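Local coordinates for germination protein YpeB (Bacillus megaterium QM B1551, PDB 5BOI) that is involved in the germination of bacterial spores and may act as an inhibitor, this chain being its PepSY-containing C-terminal domain, at residues A[13-18]-A[31-36]; A[41-46]-A[62-67]; A[178-183]-A[206-211]; A[213-218]-A[225-230]. All blocks are in the same frame, centred on the assembly; numbering follows the deposited sequence.

Contact 1 (A[13-18]-A[31-36]); sequences DVAKQV and IHIVKS
Lys16 and Ala15 of helix 12-22 meet Ile31 and Ile33 of strand 30-35. This is helix-on-sheet packing in the YpeB PepSY1-2 family region. The two short segments run at 126° to each other, with their axes 10.0 Å apart.

The polar part is one link from Lys16 NZ to the backbone carbonyl of Ile31. NZ is modelled 2.3 Å from Ile31 O, which is too short for an ordinary hydrogen bond. The exact placing of the ammonium group is therefore doubtful.

The apolar part rests first on the methylene chain of Lys16. It is bent at chi2 (110°), and it slides past the Ile31 side chain in the opposite direction. Lys16 CE lies 3.5 Å from Ile31 CB. Nearer the helix, Ile31 CD1 reaches back to Lys16 CG at 3.8 Å. Within the sheet, Ile31 also touches Leu47 and Ile49, and Ile33 touches Tyr45 and Leu47, all of the neighbouring strand 44-50. The two isoleucines form part of the apolar surface on which helix 12-22 packs.

The second apolar touch is lighter. Ile33 CG1 is anti to its backbone N (chi1 177°), and the CD1 methyl beyond it stops 4.2 Å from Ala15 CB.

Contact 2 (A[41-46]-A[62-67]); sequences DYEVYS and ITQKGG
Tyr45 and Ile62 are joined by two backbone hydrogen bonds in the antiparallel hairpin of strands 44-50 and 57-63. Tyr45 N gives the shorter one to Ile62 O, at 2.8 Å, nearly along the C=O axis. Ile62 N returns a longer one to Tyr45 O, at 3.2 Å. A third bond runs from Gln64 N to Glu43 O, at 2.9 Å, past the end of the regular pairing. Its donor stands above the carbonyl plane of Glu43, where the second strand has begun to turn away.

Gln64 is buried, and its amide has a partner beyond the hairpin. OE1 is hydrogen-bonded to Ser36 OG, which also bonds Val44 N and Tyr42 O. This hydroxyl, just past the end of strand 30-35, links to both segments. Thr63 OG1 donates to Lys65 O at 2.6 Å, across the bend after strand 57-63.

Packing centres on Gln64 and the Tyr45 ring, whose OH is bonded to Val10 O. The Gln64 and Tyr45 side chains cross at about a right angle. Gln64 CG sits over one ring face in a CH-pi contact, 3.7 Å from the ring centroid and offset toward the rim at CE2. Further along, Gln64 CD meets the Glu43 side chain, whose CB lies 3.5 Å from that carbon.

Contact 3 (A[178-183]-A[206-211]); sequences NSNVKV and GTIKND
The flat side-chain amide of Asn180 meets the Ile208 side chain, at the open end of the hairpin of strands 182-192 and 198-208. Ile208 CG2 lies above the amide plane, at its nitrogen end, 3.5 Å from Asn180 ND2. Asn180 CG stands between its own backbone N and carbonyl carbon (chi1 40°), which sets CG 4.0 Å from Ile208 CG2. The touch is packing, not a hydrogen bond.

Beside it, Val181 CG2 is 4.1 Å from Ile208 CG1, and the two side chains cross obliquely. Ile208 also touches Tyr213, and Val181 touches Ile215, so the pair leans on the next strand, 211-218. An alanine at Ile208 would probably leave Asn180 ND2 and the CG2 methyl of Val181 without their cover from this strand.

Lys182 and Thr207 form the hydrogen-bonded pair. Lys182 N reaches Thr207 O at 3.0 Å, and Thr207 N returns to Lys182 O at 3.1 Å. Lys182 CB also rests 3.7 Å from Thr207 OG1, while the end of the lysine leads away.

Both segments bend sharply next to this pairing. A type I turn spans Asn178 to Val181, and a type I' turn spans Ile208 to Asp211 and leads into strand 211-218. Gly206, opposite Val183, allows a close approach. Gly206 CA lies 3.2 Å from Lys182 O, which leaves little room for a CB on that side.

Contact 4 (A[213-218]-A[225-230]); sequences YRIFIN and EKVEKL
Tyr213 and Arg214 have the largest buried areas of this contact, followed by Phe216 and Glu225. The Tyr213 ring leans across the neighbouring strand to Lys229. Lys229 CG lies over one ring face, and Tyr213 CE2 is 3.6 Å from Lys229 CB. Tyr213 CD2 also touches Val227 CG1, at 4.2 Å. An alanine at Tyr213 would probably leave the Lys229 chain and this valine methyl without the ring they pack on.

Arg214 lies on the other face of the sheet, beside Glu228 and pointing the same way. A salt bridge joins Arg214 NH1 to Glu228 OE1 at 3.3 Å. NH1 comes to the syn side of OE1, somewhat out of the carboxylate plane. Leu230 CD1 sits over one guanidinium face. Arg214 NH2 is also bonded to Ala107 O, a second anchor for the group. Glu108 lies close to Glu228 OE2, and these like charges might favour protonation of one, though Arg214 lies near both and would partly balance them.

Phe216 lies alongside Lys226, with CD1 3.6 Å from Lys226 CB. Lys226 O is at the ring edge, in plane, and Tyr131 packs edge-to-face. Asn218 ND2 donates to Glu225 OE2 at 2.6 Å, on its anti side.

Arg214 and Glu228 exchange backbone bonds both ways. At Phe216 the bonds split: its N reaches Lys226 O at 2.8 Å, while Glu225 N reaches Phe216 O at 2.9 Å. This is the chain's last antiparallel beta hairpin, with a classic beta bulge at Glu225 and Lys226, opposite Phe216.

Overall arrangement
From the N terminus the four contacts close in series, and none nests within or crosses another. Contact 1 closes the link from helix 12-22 to strand 30-35. Contact 2 closes the hairpin of strands 44-50 and 57-63. The two touch through pairing of strands 30-35 and 44-50, their centres 10 Å apart. Contact 3 closes the longer hairpin of strands 182-192 and 198-208, and contact 4 the short one of strands 211-218 and 224-230. These also touch, because strands 198-208 and 211-218 are neighbours. The pairs lie on opposite sides of the chain's centre, in different family regions. Centres of contacts 2 and 4 are about 35 Å apart.

Contact 1 (A[13-18]-A[31-36])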
loop_
_atom_site.group_PDB
_atom_site.type_symbol
_atom_site.label_atom_id
_atom_site.label_comp_id
_atom_site.label_asym_id
_atom_site.label_seq_id
_atom_site.Cartn_x
_atom_site.Cartn_y
_atom_site.Cartn_z
ATOM N N ASP A 13 16.212 13.739 -16.835
ATOM C CA ASP A 13 17.385 13.771 -15.971
ATOM C C ASP A 13 16.963 13.861 -14.507
ATOM O O ASP A 13 17.619 13.310 -13.624
ATOM C CB ASP A 13 18.291 14.949 -16.342
ATOM C CG ASP A 13 19.758 14.566 -16.384
ATOM O OD1 ASP A 13 20.215 13.844 -15.474
ATOM O OD2 ASP A 13 20.454 14.989 -17.333
ATOM N N VAL A 14 15.859 14.560 -14.260
ATOM C CA VAL A 14 15.320 14.701 -12.912
ATOM C C VAL A 14 14.696 13.388 -12.438
ATOM O O VAL A 14 14.882 12.978 -11.290
ATOM C CB VAL A 14 14.270 15.829 -12.842
ATOM C CG1 VAL A 14 13.543 15.805 -11.507
ATOM C CG2 VAL A 14 14.928 17.182 -13.078
ATOM N N ALA A 15 13.965 12.729 -13.332
ATOM C CA ALA A 15 13.351 11.442 -13.020
ATOM C C ALA A 15 14.419 10.414 -12.642
ATOM O O ALA A 15 14.163 9.491 -11.873
ATOM C CB ALA A 15 12.520 10.947 -14.199
ATOM N N LYS A 16 15.620 10.593 -13.183
ATOM C CA LYS A 16 16.756 9.733 -12.870
ATOM C C LYS A 16 17.170 9.844 -11.401
ATOM O O LYS A 16 17.486 8.847 -10.756
ATOM C CB LYS A 16 17.940 10.084 -13.774
ATOM C CG LYS A 16 18.585 8.908 -14.484
ATOM C CD LYS A 16 18.293 8.950 -15.977
ATOM C CE LYS A 16 19.180 7.989 -16.746
ATOM N NZ LYS A 16 18.409 7.218 -17.759
ATOM N N GLN A 17 17.165 11.062 -10.872
ATOM C CA GLN A 17 17.660 11.299 -9.522
ATOM C C GLN A 17 16.642 10.844 -8.483
ATOM O O GLN A 17 17.003 10.424 -7.382
ATOM C CB GLN A 17 18.009 12.782 -9.334
ATOM C CG GLN A 17 18.315 13.188 -7.897
ATOM C CD GLN A 17 17.100 13.745 -7.175
ATOM O OE1 GLN A 17 16.247 14.395 -7.782
ATOM N NE2 GLN A 17 17.012 13.482 -5.876
ATOM N N VAL A 18 15.365 10.933 -8.834
ATOM C CA VAL A 18 14.318 10.391 -7.983
ATOM C C VAL A 18 14.586 8.908 -7.758
ATOM O O VAL A 18 14.603 8.428 -6.622
ATOM C CB VAL A 18 12.923 10.600 -8.605
ATOM C CG1 VAL A 18 11.833 10.148 -7.645
ATOM C CG2 VAL A 18 12.731 12.065 -8.966
ATOM N N ILE A 31 20.800 3.444 -16.500
ATOM C CA ILE A 31 19.352 3.610 -16.478
ATOM C C ILE A 31 18.788 3.959 -17.858
ATOM O O ILE A 31 19.031 5.044 -18.381
ATOM C CB ILE A 31 18.929 4.700 -15.474
ATOM C CG1 ILE A 31 19.614 4.477 -14.120
ATOM C CG2 ILE A 31 17.404 4.743 -15.334
ATOM C CD1 ILE A 31 19.198 5.464 -13.043
ATOM N N HIS A 32 18.044 3.021 -18.439
ATOM C CA HIS A 32 17.347 3.228 -19.708
ATOM C C HIS A 32 15.966 3.822 -19.438
ATOM O O HIS A 32 15.131 3.194 -18.781
ATOM C CB HIS A 32 17.234 1.904 -20.479
ATOM C CG HIS A 32 16.339 1.965 -21.682
ATOM N ND1 HIS A 32 16.732 2.526 -22.878
ATOM C CD2 HIS A 32 15.076 1.515 -21.875
ATOM C CE1 HIS A 32 15.747 2.428 -23.755
ATOM N NE2 HIS A 32 14.730 1.817 -23.170
ATOM N N ILE A 33 15.727 5.031 -19.935
ATOM C CA ILE A 33 14.483 5.732 -19.632
ATOM C C ILE A 33 13.635 5.961 -20.887
ATOM O O ILE A 33 14.152 6.301 -21.953
ATOM C CB ILE A 33 14.768 7.083 -18.923
ATOM C CG1 ILE A 33 13.471 7.854 -18.659
ATOM C CG2 ILE A 33 15.730 7.925 -19.736
ATOM C CD1 ILE A 33 13.637 9.018 -17.704
ATOM N N VAL A 34 12.329 5.751 -20.747
ATOM C CA VAL A 34 11.374 5.859 -21.845
ATOM C C VAL A 34 10.219 6.784 -21.444
ATOM O O VAL A 34 9.759 6.738 -20.305
ATOM C CB VAL A 34 10.833 4.459 -22.239
ATOM C CG1 VAL A 34 9.615 4.560 -23.142
ATOM C CG2 VAL A 34 11.927 3.622 -22.892
ATOM N N LYS A 35 9.761 7.630 -22.366
ATOM C CA LYS A 35 8.630 8.519 -22.090
ATOM C C LYS A 35 7.338 7.964 -22.694
ATOM O O LYS A 35 7.361 7.325 -23.745
ATOM C CB LYS A 35 8.903 9.928 -22.629
ATOM C CG LYS A 35 9.191 9.974 -24.123
ATOM C CD LYS A 35 9.167 11.391 -24.713
ATOM C CE LYS A 35 8.308 12.364 -23.919
ATOM N NZ LYS A 35 8.407 13.751 -24.472
ATOM N N SER A 36 6.214 8.202 -22.023
ATOM C CA SER A 36 4.916 7.760 -22.527
ATOM C C SER A 36 4.539 8.508 -23.811
ATOM O O SER A 36 4.787 9.704 -23.938
ATOM C CB SER A 36 3.832 7.945 -21.459
ATOM O OG SER A 36 3.772 9.289 -21.013
#

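Contact 2 (A[41-46]-A[62-67])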
loop_
_atom_site.group_PDB
_atom_site.type_symbol
_atom_site.label_atom_id
_atom_site.label_comp_id
_atom_site.label_asym_id
_atom_site.label_seq_id
_atom_site.Cartn_x
_atom_site.Cartn_y
_atom_site.Cartn_z
ATOM N N ASP A 41 -2.545 7.308 -21.664
ATOM C CA ASP A 41 -3.532 7.862 -20.742
ATOM C C ASP A 41 -2.848 8.684 -19.649
ATOM O O ASP A 41 -3.409 9.659 -19.148
ATOM C CB ASP A 41 -4.369 6.745 -20.109
ATOM C CG ASP A 41 -5.177 5.964 -21.130
ATOM O OD1 ASP A 41 -5.596 6.557 -22.147
ATOM O OD2 ASP A 41 -5.398 4.752 -20.911
ATOM N N TYR A 42 -1.635 8.280 -19.279
ATOM C CA TYR A 42 -0.894 8.946 -18.212
ATOM C C TYR A 42 0.509 9.337 -18.655
ATOM O O TYR A 42 1.176 8.593 -19.374
ATOM C CB TYR A 42 -0.809 8.046 -16.977
ATOM C CG TYR A 42 -2.145 7.762 -16.328
ATOM C CD1 TYR A 42 -2.711 8.662 -15.434
ATOM C CD2 TYR A 42 -2.837 6.589 -16.607
ATOM C CE1 TYR A 42 -3.934 8.403 -14.839
ATOM C CE2 TYR A 42 -4.058 6.323 -16.017
ATOM C CZ TYR A 42 -4.600 7.234 -15.134
ATOM O OH TYR A 42 -5.815 6.971 -14.543
ATOM N N GLU A 43 0.952 10.510 -18.214
ATOM C CA GLU A 43 2.291 10.980 -18.531
ATOM C C GLU A 43 3.275 10.417 -17.521
ATOM O O GLU A 43 3.323 10.853 -16.370
ATOM C CB GLU A 43 2.336 12.504 -18.546
ATOM C CG GLU A 43 1.508 13.111 -19.663
ATOM C CD GLU A 43 1.562 14.622 -19.674
ATOM O OE1 GLU A 43 1.186 15.239 -18.653
ATOM O OE2 GLU A 43 1.970 15.191 -20.708
ATOM N N VAL A 44 4.058 9.439 -17.964
ATOM C CA VAL A 44 4.939 8.682 -17.080
ATOM C C VAL A 44 6.292 8.410 -17.749
ATOM O O VAL A 44 6.361 8.219 -18.967
ATOM C CB VAL A 44 4.265 7.343 -16.666
ATOM C CG1 VAL A 44 5.253 6.393 -16.004
ATOM C CG2 VAL A 44 3.074 7.597 -15.752
ATOM N N TYR A 45 7.364 8.425 -16.956
ATOM C CA TYR A 45 8.670 7.954 -17.407
ATOM C C TYR A 45 8.915 6.509 -16.986
ATOM O O TYR A 45 8.969 6.207 -15.795
ATOM C CB TYR A 45 9.797 8.832 -16.859
ATOM C CG TYR A 45 9.762 10.253 -17.362
ATOM C CD1 TYR A 45 10.261 10.566 -18.620
ATOM C CD2 TYR A 45 9.286 11.286 -16.568
ATOM C CE1 TYR A 45 10.241 11.859 -19.094
ATOM C CE2 TYR A 45 9.279 12.591 -17.030
ATOM C CZ TYR A 45 9.754 12.868 -18.296
ATOM O OH TYR A 45 9.745 14.156 -18.773
ATOM N N SER A 46 9.057 5.618 -17.962
ATOM C CA SER A 46 9.342 4.210 -17.681
ATOM C C SER A 46 10.843 3.955 -17.676
ATOM O O SER A 46 11.506 4.087 -18.705
ATOM C CB SER A 46 8.668 3.297 -18.708
ATOM O OG SER A 46 7.315 3.054 -18.373
ATOM N N ILE A 62 7.713 6.826 -12.931
ATOM C CA ILE A 62 7.626 8.097 -12.233
ATOM C C ILE A 62 6.738 9.030 -13.043
ATOM O O ILE A 62 6.742 8.992 -14.273
ATOM C CB ILE A 62 9.017 8.730 -12.026
ATOM C CG1 ILE A 62 10.005 7.689 -11.483
ATOM C CG2 ILE A 62 8.933 9.956 -11.129
ATOM C CD1 ILE A 62 11.303 8.269 -10.976
ATOM N N THR A 63 5.964 9.853 -12.353
ATOM C CA THR A 63 5.045 10.752 -13.029
ATOM C C THR A 63 5.832 11.857 -13.727
ATOM O O THR A 63 6.723 12.465 -13.132
ATOM C CB THR A 63 4.028 11.358 -12.044
ATOM O OG1 THR A 63 4.722 11.993 -10.964
ATOM C CG2 THR A 63 3.149 10.264 -11.473
ATOM N N GLN A 64 5.513 12.093 -14.997
ATOM C CA GLN A 64 6.146 13.166 -15.746
ATOM C C GLN A 64 5.902 14.483 -15.014
ATOM O O GLN A 64 6.768 15.365 -14.980
ATOM C CB GLN A 64 5.613 13.229 -17.180
ATOM C CG GLN A 64 6.142 12.133 -18.097
ATOM C CD GLN A 64 5.723 12.319 -19.544
ATOM O OE1 GLN A 64 5.194 11.400 -20.172
ATOM N NE2 GLN A 64 5.966 13.508 -20.083
ATOM N N LYS A 65 4.724 14.596 -14.417
ATOM C CA LYS A 65 4.398 15.735 -13.589
ATOM C C LYS A 65 4.757 15.486 -12.125
ATOM O O LYS A 65 4.375 14.472 -11.528
ATOM C CB LYS A 65 2.918 16.071 -13.760
ATOM C CG LYS A 65 1.962 15.046 -13.185
ATOM C CD LYS A 65 0.489 15.425 -13.321
ATOM C CE LYS A 65 0.231 16.924 -13.318
ATOM N NZ LYS A 65 -1.141 17.152 -13.858
ATOM N N GLY A 66 5.568 16.379 -11.567
ATOM C CA GLY A 66 5.904 16.325 -10.151
ATOM C C GLY A 66 6.885 15.249 -9.711
ATOM O O GLY A 66 7.279 15.218 -8.546
ATOM N N GLY A 67 7.262 14.359 -10.627
ATOM C CA GLY A 67 8.238 13.323 -10.333
ATOM C C GLY A 67 7.935 12.454 -9.121
ATOM O O GLY A 67 8.781 12.289 -8.239
#

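Contact 3 (A[178-183]-A[206-211])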
loop_
_atom_site.group_PDB
_atom_site.type_symbol
_atom_site.label_atom_id
_atom_site.label_comp_id
_atom_site.label_asym_id
_atom_site.label_seq_id
_atom_site.Cartn_x
_atom_site.Cartn_y
_atom_site.Cartn_z
ATOM N N ASN A 178 -21.160 -11.225 14.884
ATOM C CA ASN A 178 -21.579 -12.552 15.294
ATOM C C ASN A 178 -21.113 -12.806 16.719
ATOM O O ASN A 178 -20.090 -12.277 17.152
ATOM C CB ASN A 178 -21.047 -13.617 14.332
ATOM C CG ASN A 178 -21.841 -13.681 13.036
ATOM O OD1 ASN A 178 -22.948 -13.148 12.951
ATOM N ND2 ASN A 178 -21.284 -14.341 12.025
ATOM N N SER A 179 -21.877 -13.612 17.445
ATOM C CA SER A 179 -21.663 -13.822 18.871
ATOM C C SER A 179 -20.281 -14.391 19.194
ATOM O O SER A 179 -19.759 -14.197 20.290
ATOM C CB SER A 179 -22.749 -14.752 19.417
ATOM O OG SER A 179 -24.025 -14.393 18.918
ATOM N N ASN A 180 -19.687 -15.094 18.237
ATOM C CA ASN A 180 -18.417 -15.774 18.473
ATOM C C ASN A 180 -17.185 -14.893 18.269
ATOM O O ASN A 180 -16.065 -15.311 18.565
ATOM C CB ASN A 180 -18.321 -17.017 17.582
ATOM C CG ASN A 180 -18.876 -16.782 16.191
ATOM O OD1 ASN A 180 -19.585 -15.805 15.953
ATOM N ND2 ASN A 180 -18.567 -17.682 15.266
ATOM N N VAL A 181 -17.387 -13.674 17.781
ATOM C CA VAL A 181 -16.271 -12.771 17.513
ATOM C C VAL A 181 -15.684 -12.178 18.792
ATOM O O VAL A 181 -16.406 -11.638 19.624
ATOM C CB VAL A 181 -16.693 -11.620 16.582
ATOM C CG1 VAL A 181 -15.494 -10.736 16.249
ATOM C CG2 VAL A 181 -17.312 -12.169 15.306
ATOM N N LYS A 182 -14.369 -12.272 18.949
ATOM C CA LYS A 182 -13.700 -11.640 20.080
ATOM C C LYS A 182 -12.963 -10.386 19.617
ATOM O O LYS A 182 -11.851 -10.468 19.095
ATOM C CB LYS A 182 -12.730 -12.614 20.757
ATOM C CG LYS A 182 -13.348 -13.959 21.118
ATOM C CD LYS A 182 -14.642 -13.778 21.898
ATOM C CE LYS A 182 -15.326 -15.109 22.164
ATOM N NZ LYS A 182 -14.546 -15.946 23.115
ATOM N N VAL A 183 -13.582 -9.225 19.813
ATOM C CA VAL A 183 -13.041 -7.982 19.268
ATOM C C VAL A 183 -11.759 -7.577 19.963
ATOM O O VAL A 183 -11.654 -7.653 21.188
ATOM C CB VAL A 183 -14.055 -6.827 19.384
ATOM C CG1 VAL A 183 -13.496 -5.561 18.764
ATOM C CG2 VAL A 183 -15.359 -7.216 18.716
ATOM N N GLY A 206 -10.686 -8.835 15.021
ATOM C CA GLY A 206 -10.936 -9.772 16.100
ATOM C C GLY A 206 -10.595 -11.200 15.722
ATOM O O GLY A 206 -10.076 -11.463 14.635
ATOM N N THR A 207 -10.869 -12.126 16.629
ATOM C CA THR A 207 -10.586 -13.529 16.353
ATOM C C THR A 207 -11.860 -14.339 16.418
ATOM O O THR A 207 -12.682 -14.157 17.319
ATOM C CB THR A 207 -9.560 -14.106 17.333
ATOM O OG1 THR A 207 -10.120 -14.124 18.650
ATOM C CG2 THR A 207 -8.292 -13.263 17.336
ATOM N N ILE A 208 -12.035 -15.211 15.436
ATOM C CA ILE A 208 -13.109 -16.187 15.463
ATOM C C ILE A 208 -12.453 -17.557 15.537
ATOM O O ILE A 208 -11.888 -18.018 14.549
ATOM C CB ILE A 208 -14.015 -16.111 14.219
ATOM C CG1 ILE A 208 -14.407 -14.670 13.897
ATOM C CG2 ILE A 208 -15.257 -16.951 14.426
ATOM C CD1 ILE A 208 -15.158 -14.530 12.588
ATOM N N LYS A 209 -12.499 -18.177 16.712
ATOM C CA LYS A 209 -11.883 -19.482 16.935
ATOM C C LYS A 209 -10.441 -19.536 16.426
ATOM O O LYS A 209 -10.129 -20.304 15.515
ATOM C CB LYS A 209 -12.721 -20.573 16.284
ATOM N N ASN A 210 -9.592 -18.682 17.003
ATOM C CA ASN A 210 -8.140 -18.636 16.760
ATOM C C ASN A 210 -7.709 -18.017 15.425
ATOM O O ASN A 210 -6.560 -17.601 15.286
ATOM C CB ASN A 210 -7.538 -20.038 16.889
ATOM C CG ASN A 210 -7.336 -20.447 18.333
ATOM O OD1 ASN A 210 -7.961 -19.893 19.238
ATOM N ND2 ASN A 210 -6.461 -21.425 18.559
ATOM N N ASP A 211 -8.619 -17.937 14.457
ATOM C CA ASP A 211 -8.323 -17.264 13.196
ATOM C C ASP A 211 -8.611 -15.775 13.362
ATOM O O ASP A 211 -9.583 -15.410 14.014
ATOM C CB ASP A 211 -9.168 -17.822 12.052
ATOM C CG ASP A 211 -8.544 -19.033 11.385
ATOM O OD1 ASP A 211 -7.316 -19.251 11.518
ATOM O OD2 ASP A 211 -9.304 -19.773 10.723
#

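Contact 4 (A[213-218]-A[225-230])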
loop_
_atom_site.group_PDB
_atom_site.type_symbol
_atom_site.label_atom_id
_atom_site.label_comp_id
_atom_site.label_asym_id
_atom_site.label_seq_id
_atom_site.Cartn_x
_atom_site.Cartn_y
_atom_site.Cartn_z
ATOM N N TYR A 213 -9.819 -12.161 11.911
ATOM C CA TYR A 213 -10.717 -11.603 10.902
ATOM C C TYR A 213 -10.825 -10.092 10.982
ATOM O O TYR A 213 -10.785 -9.532 12.071
ATOM C CB TYR A 213 -12.119 -12.173 11.058
ATOM C CG TYR A 213 -12.206 -13.606 10.595
ATOM C CD1 TYR A 213 -11.886 -14.642 11.456
ATOM C CD2 TYR A 213 -12.562 -13.914 9.289
ATOM C CE1 TYR A 213 -11.953 -15.951 11.050
ATOM C CE2 TYR A 213 -12.616 -15.230 8.865
ATOM C CZ TYR A 213 -12.309 -16.243 9.752
ATOM O OH TYR A 213 -12.366 -17.558 9.343
ATOM N N ARG A 214 -10.964 -9.451 9.825
ATOM C CA ARG A 214 -11.420 -8.069 9.788
ATOM C C ARG A 214 -12.858 -8.076 9.289
ATOM O O ARG A 214 -13.172 -8.686 8.246
ATOM C CB ARG A 214 -10.544 -7.207 8.880
ATOM C CG ARG A 214 -10.834 -5.696 8.976
ATOM C CD ARG A 214 -9.896 -4.942 8.018
ATOM N NE ARG A 214 -8.553 -4.822 8.574
ATOM C CZ ARG A 214 -7.431 -5.204 7.968
ATOM N NH1 ARG A 214 -7.452 -5.757 6.752
ATOM N NH2 ARG A 214 -6.277 -5.011 8.590
ATOM N N ILE A 215 -13.720 -7.413 10.040
ATOM C CA ILE A 215 -15.141 -7.328 9.693
ATOM C C ILE A 215 -15.578 -5.880 9.574
ATOM O O ILE A 215 -15.346 -5.070 10.491
ATOM C CB ILE A 215 -16.009 -8.049 10.729
ATOM C CG1 ILE A 215 -15.695 -9.546 10.724
ATOM C CG2 ILE A 215 -17.539 -7.858 10.399
ATOM C CD1 ILE A 215 -15.898 -10.220 12.073
ATOM N N PHE A 216 -16.222 -5.549 8.453
ATOM C CA PHE A 216 -16.732 -4.195 8.246
ATOM C C PHE A 216 -18.253 -4.151 8.406
ATOM O O PHE A 216 -18.964 -4.910 7.718
ATOM C CB PHE A 216 -16.357 -3.686 6.856
ATOM C CG PHE A 216 -14.866 -3.525 6.639
ATOM C CD1 PHE A 216 -14.088 -4.598 6.230
ATOM C CD2 PHE A 216 -14.259 -2.286 6.832
ATOM C CE1 PHE A 216 -12.711 -4.440 6.012
ATOM C CE2 PHE A 216 -12.892 -2.124 6.616
ATOM C CZ PHE A 216 -12.127 -3.201 6.208
ATOM N N ILE A 217 -18.735 -3.269 9.284
ATOM C CA ILE A 217 -20.180 -3.094 9.522
ATOM C C ILE A 217 -20.606 -1.704 9.025
ATOM O O ILE A 217 -20.033 -0.691 9.434
ATOM C CB ILE A 217 -20.530 -3.239 11.020
ATOM C CG1 ILE A 217 -20.208 -4.640 11.545
ATOM C CG2 ILE A 217 -22.011 -2.889 11.313
ATOM C CD1 ILE A 217 -20.880 -5.763 10.803
ATOM N N ASN A 218 -21.584 -1.660 8.120
ATOM C CA ASN A 218 -22.059 -0.395 7.557
ATOM C C ASN A 218 -22.470 0.583 8.678
ATOM O O ASN A 218 -23.230 0.212 9.572
ATOM C CB ASN A 218 -23.249 -0.650 6.603
ATOM C CG ASN A 218 -23.663 0.610 5.840
ATOM O OD1 ASN A 218 -24.152 1.579 6.425
ATOM N ND2 ASN A 218 -23.460 0.596 4.529
ATOM N N GLU A 225 -20.574 -5.387 5.353
ATOM C CA GLU A 225 -20.140 -4.981 4.014
ATOM C C GLU A 225 -18.962 -5.793 3.501
ATOM O O GLU A 225 -18.720 -5.872 2.298
ATOM C CB GLU A 225 -19.767 -3.504 4.034
ATOM C CG GLU A 225 -20.990 -2.588 4.254
ATOM C CD GLU A 225 -21.875 -2.389 3.033
ATOM O OE1 GLU A 225 -21.627 -2.991 1.950
ATOM O OE2 GLU A 225 -22.828 -1.584 3.162
ATOM N N LYS A 226 -18.202 -6.357 4.428
ATOM C CA LYS A 226 -17.023 -7.156 4.061
ATOM C C LYS A 226 -16.562 -7.934 5.265
ATOM O O LYS A 226 -16.536 -7.412 6.406
ATOM C CB LYS A 226 -15.871 -6.273 3.546
ATOM C CG LYS A 226 -14.537 -7.049 3.270
ATOM C CD LYS A 226 -13.466 -6.136 2.688
ATOM C CE LYS A 226 -12.222 -6.942 2.245
ATOM N NZ LYS A 226 -11.284 -6.027 1.541
ATOM N N VAL A 227 -16.223 -9.190 5.008
ATOM C CA VAL A 227 -15.606 -10.051 6.000
ATOM C C VAL A 227 -14.355 -10.698 5.414
ATOM O O VAL A 227 -14.383 -11.350 4.350
ATOM C CB VAL A 227 -16.573 -11.146 6.490
ATOM C CG1 VAL A 227 -15.818 -12.109 7.439
ATOM C CG2 VAL A 227 -17.793 -10.504 7.166
ATOM N N GLU A 228 -13.245 -10.571 6.123
ATOM C CA GLU A 228 -11.978 -10.994 5.557
ATOM C C GLU A 228 -11.093 -11.744 6.568
ATOM O O GLU A 228 -10.762 -11.222 7.644
ATOM C CB GLU A 228 -11.266 -9.749 5.040
ATOM C CG GLU A 228 -9.907 -9.995 4.550
ATOM C CD GLU A 228 -9.057 -8.753 4.593
ATOM O OE1 GLU A 228 -9.518 -7.659 5.030
ATOM O OE2 GLU A 228 -7.899 -8.916 4.198
ATOM N N LYS A 229 -10.721 -12.975 6.258
ATOM C CA LYS A 229 -9.712 -13.648 7.079
ATOM C C LYS A 229 -8.309 -13.064 6.870
ATOM O O LYS A 229 -7.867 -12.845 5.729
ATOM C CB LYS A 229 -9.666 -15.156 6.785
ATOM C CG LYS A 229 -8.644 -15.892 7.632
ATOM C CD LYS A 229 -8.891 -17.406 7.653
ATOM C CE LYS A 229 -8.884 -17.982 6.244
ATOM N NZ LYS A 229 -8.406 -19.393 6.222
ATOM N N LEU A 230 -7.596 -12.822 7.968
ATOM C CA LEU A 230 -6.212 -12.390 7.860
ATOM C C LEU A 230 -5.259 -13.559 8.164
ATOM O O LEU A 230 -5.623 -14.505 8.848
ATOM C CB LEU A 230 -5.935 -11.221 8.809
ATOM C CG LEU A 230 -6.953 -10.073 8.816
ATOM C CD1 LEU A 230 -6.444 -8.928 9.692
ATOM C CD2 LEU A 230 -7.239 -9.567 7.413
#